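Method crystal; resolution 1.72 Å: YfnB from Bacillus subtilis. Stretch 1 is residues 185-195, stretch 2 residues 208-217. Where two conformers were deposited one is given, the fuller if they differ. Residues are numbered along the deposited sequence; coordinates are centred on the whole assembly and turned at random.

Stretch 1 185-195: SLTADIKGGQL
Stretch 2 (208-217) KPNVPEIIPT

Stretch 1 is a helix from Leu186 to Leu195, preceded by Ser185 at the N-cap position. Ser185 is extended (phi/psi -93/117), and its t rotamer places OG 2.8 Å from Ala188 N, which donates a capping bond at 160°. Ser185 N in turn donates to Asp189 OD2 (3.1 Å, 157°), with Asp189 in the m rotamer. The first turn is wide: besides Asp189 N to Ser185 O at 2.9 Å, there are i to i+5 bonds from Ile190 N to Ser185 O (3.0 Å) and from Lys191 N to Leu186 O (2.8 Å), the pi-type pattern. Regular i to i+4 bonding follows, with Gly193 N to Asp189 O at 2.8 Å, Gln194 N to Ile190 O at 3.0 Å and Leu195 N to Lys191 O at 3.0 Å. Gly192 has phi/psi -53/-53; an ideal CB there would lie 2.2 Å from Ala188 O.

Stretch 2 has no regular helix or strand. Lys208 and Pro209 are extended (-63/150 and -69/159), and Asn210 at -100/76 leads into a type I beta turn ending at Glu213. Val211 (-59/-47) and Pro212 (-73/-9) occupy the turn's central positions, and Glu213 N donates to Asn210 O at 3.0 Å. Glu213 then adopts a left-handed conformation (56/48), after which Ile214 (-92/109), Ile215 (-91/114) and Pro216 (-79/162) run extended. Asn210, chi1 t, ties the turn to this segment from both ends of its amide: OD1 accepts from Ile214 N at 3.0 Å (143°), while ND2 donates to Ile214 O at 2.8 Å (172°).

The register is fixed by CA to CA distances of 6.0 Å for Ile190 and Pro216 and 6.2 Å for Lys191 and Ile214. Together the stretches bury 414 Å², and since no clear hydrogen bond crosses between them, the contact is chiefly apolar.

Ile214 (m, t) is the centre of the contact and has the largest covered area. Its CB points toward the helix; CD1 lies 3.5 Å from Leu186 O and 4.2 Å from Leu186 CB, and CG2 approaches Lys191 N at 3.5 Å. Ile214 CD1 also lies 3.9 Å from Lys191 CB, so the aliphatic root of the lysine joins the packing. The lysine's far end turns back to its own helix, NZ donating to Thr187 O at 3.2 Å.

Leu186 (m, t) points toward stretch 2 and reaches the turn: its CD1 is 3.9 Å from Pro212 CG, an apolar pair, and 3.2 Å from Asn210 OD1. One helical turn on, Ile190 (m, m) sets CG2 3.7 Å from Ile214 CG2 and 3.7 Å from Pro216 CB. One methyl thus meets both the isoleucine branch and the proline ring, whose pucker is C-gamma endo. Ile215 (m, m), between these two partners, directs its CB away from the helix, consistent with the alternation of an extended chain.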

# COMPACT_ATOMS: atom_id res chain seq x y z
N SER A 185 -3.36 -0.25 6.00
CA SER A 185 -4.32 0.86 5.95
C SER A 185 -5.70 0.47 6.48
O SER A 185 -6.38 -0.39 5.92
CB SER A 185 -4.45 1.41 4.53
OG SER A 185 -5.56 2.31 4.46
N LEU A 186 -6.13 1.12 7.57
CA LEU A 186 -7.49 0.90 8.08
C LEU A 186 -8.55 1.25 7.03
O LEU A 186 -9.57 0.56 6.92
CB LEU A 186 -7.75 1.78 9.30
CG LEU A 186 -7.00 1.37 10.56
CD1 LEU A 186 -7.34 2.42 11.64
CD2 LEU A 186 -7.50 0.01 11.00
N THR A 187 -8.26 2.30 6.26
CA THR A 187 -9.23 2.84 5.33
C THR A 187 -9.28 2.13 3.99
O THR A 187 -10.37 2.03 3.42
CB THR A 187 -9.07 4.36 5.11
OG1 THR A 187 -7.76 4.65 4.61
CG2 THR A 187 -9.28 5.14 6.43
N ALA A 188 -8.15 1.66 3.47
CA ALA A 188 -8.13 1.00 2.17
C ALA A 188 -8.25 -0.49 2.35
O ALA A 188 -9.04 -1.14 1.64
CB ALA A 188 -6.84 1.30 1.41
N ASP A 189 -7.46 -1.04 3.29
CA ASP A 189 -7.35 -2.52 3.38
C ASP A 189 -8.36 -3.12 4.33
O ASP A 189 -9.06 -4.08 3.98
CB ASP A 189 -5.93 -2.94 3.81
CG ASP A 189 -4.87 -2.46 2.85
OD1 ASP A 189 -5.04 -2.68 1.63
OD2 ASP A 189 -3.89 -1.84 3.34
N ILE A 190 -8.46 -2.57 5.53
CA ILE A 190 -9.33 -3.19 6.52
C ILE A 190 -10.79 -2.88 6.23
O ILE A 190 -11.60 -3.79 6.12
CB ILE A 190 -8.92 -2.84 7.96
CG1 ILE A 190 -7.41 -3.09 8.19
CG2 ILE A 190 -9.78 -3.59 8.95
CD1 ILE A 190 -6.90 -4.55 7.84
N LYS A 191 -11.13 -1.61 6.05
CA LYS A 191 -12.48 -1.24 5.64
C LYS A 191 -12.82 -1.91 4.30
O LYS A 191 -13.89 -2.46 4.15
CB LYS A 191 -12.63 0.27 5.52
CG LYS A 191 -14.07 0.72 5.16
CD LYS A 191 -13.96 2.04 4.33
CE LYS A 191 -13.63 3.25 5.17
NZ LYS A 191 -12.55 4.10 4.51
N GLY A 192 -11.87 -1.89 3.36
CA GLY A 192 -12.05 -2.55 2.07
C GLY A 192 -12.44 -4.02 2.22
O GLY A 192 -13.48 -4.48 1.67
N GLY A 193 -11.64 -4.76 2.98
CA GLY A 193 -11.89 -6.21 3.11
C GLY A 193 -13.20 -6.48 3.81
O GLY A 193 -13.95 -7.36 3.39
N GLN A 194 -13.49 -5.70 4.85
CA GLN A 194 -14.68 -5.88 5.69
C GLN A 194 -15.91 -5.71 4.82
O GLN A 194 -16.78 -6.60 4.78
CB GLN A 194 -14.66 -4.82 6.79
CG GLN A 194 -15.49 -5.07 8.01
CD GLN A 194 -15.33 -3.87 8.94
OE1 GLN A 194 -14.30 -3.71 9.58
NE2 GLN A 194 -16.32 -2.99 8.94
N LEU A 195 -15.95 -4.60 4.09
CA LEU A 195 -17.01 -4.26 3.10
C LEU A 195 -17.26 -5.43 2.14
O LEU A 195 -18.40 -5.76 1.79
CB LEU A 195 -16.58 -3.04 2.28
CG LEU A 195 -17.00 -1.58 2.52
CD1 LEU A 195 -18.30 -1.27 1.79
CD2 LEU A 195 -17.11 -1.28 4.00
N LYS A 208 -0.41 2.24 16.16
CA LYS A 208 -1.20 3.43 15.85
C LYS A 208 -2.60 3.27 16.39
O LYS A 208 -3.10 2.14 16.50
CB LYS A 208 -1.25 3.65 14.33
CG LYS A 208 0.11 4.04 13.76
CD LYS A 208 0.02 4.18 12.23
CE LYS A 208 1.41 4.38 11.63
NZ LYS A 208 2.07 5.65 12.07
N PRO A 209 -3.23 4.39 16.76
CA PRO A 209 -4.60 4.29 17.21
C PRO A 209 -5.54 3.93 16.07
O PRO A 209 -5.23 4.11 14.88
CB PRO A 209 -4.91 5.70 17.73
CG PRO A 209 -4.01 6.57 16.94
CD PRO A 209 -2.74 5.78 16.79
N ASN A 210 -6.69 3.41 16.44
CA ASN A 210 -7.72 3.18 15.47
C ASN A 210 -8.77 4.29 15.51
O ASN A 210 -9.86 4.09 16.03
CB ASN A 210 -8.35 1.81 15.73
CG ASN A 210 -9.16 1.32 14.54
OD1 ASN A 210 -9.69 2.13 13.76
ND2 ASN A 210 -9.26 0.01 14.39
N VAL A 211 -8.44 5.47 14.95
CA VAL A 211 -9.31 6.66 15.02
C VAL A 211 -10.70 6.40 14.40
O VAL A 211 -11.73 6.70 15.04
CB VAL A 211 -8.65 7.95 14.43
CG1 VAL A 211 -9.45 9.20 14.81
CG2 VAL A 211 -7.18 8.09 14.91
N PRO A 212 -10.76 5.80 13.19
CA PRO A 212 -12.08 5.52 12.61
C PRO A 212 -12.86 4.36 13.25
O PRO A 212 -14.06 4.17 12.95
CB PRO A 212 -11.78 5.21 11.14
CG PRO A 212 -10.36 4.80 11.12
CD PRO A 212 -9.67 5.54 12.22
N GLU A 213 -12.19 3.61 14.13
CA GLU A 213 -12.75 2.39 14.74
C GLU A 213 -13.20 1.38 13.69
O GLU A 213 -14.31 0.85 13.76
CB GLU A 213 -13.90 2.71 15.70
CG GLU A 213 -13.51 3.63 16.85
CD GLU A 213 -14.67 3.91 17.79
OE1 GLU A 213 -15.61 3.07 17.88
OE2 GLU A 213 -14.65 4.97 18.45
N ILE A 214 -12.32 1.12 12.72
CA ILE A 214 -12.53 0.09 11.70
C ILE A 214 -11.88 -1.17 12.28
O ILE A 214 -10.63 -1.26 12.36
CB ILE A 214 -11.88 0.52 10.38
CG1 ILE A 214 -12.57 1.77 9.85
CG2 ILE A 214 -11.91 -0.63 9.35
CD1 ILE A 214 -11.85 2.45 8.69
N ILE A 215 -12.70 -2.15 12.67
CA ILE A 215 -12.19 -3.29 13.45
C ILE A 215 -11.75 -4.50 12.59
O ILE A 215 -12.58 -5.17 11.97
CB ILE A 215 -13.20 -3.78 14.54
CG1 ILE A 215 -13.73 -2.61 15.41
CG2 ILE A 215 -12.57 -4.92 15.43
CD1 ILE A 215 -12.65 -1.75 16.09
N PRO A 216 -10.44 -4.81 12.60
CA PRO A 216 -9.92 -5.92 11.79
C PRO A 216 -10.19 -7.29 12.46
O PRO A 216 -10.43 -7.34 13.67
CB PRO A 216 -8.42 -5.64 11.77
CG PRO A 216 -8.17 -5.00 13.10
CD PRO A 216 -9.38 -4.14 13.38
N THR A 217 -10.11 -8.39 11.70
CA THR A 217 -10.23 -9.72 12.31
C THR A 217 -9.01 -9.98 13.18
O THR A 217 -9.16 -10.54 14.28
CB THR A 217 -10.33 -10.85 11.24
OG1 THR A 217 -11.28 -10.44 10.24
CG2 THR A 217 -10.76 -12.21 11.86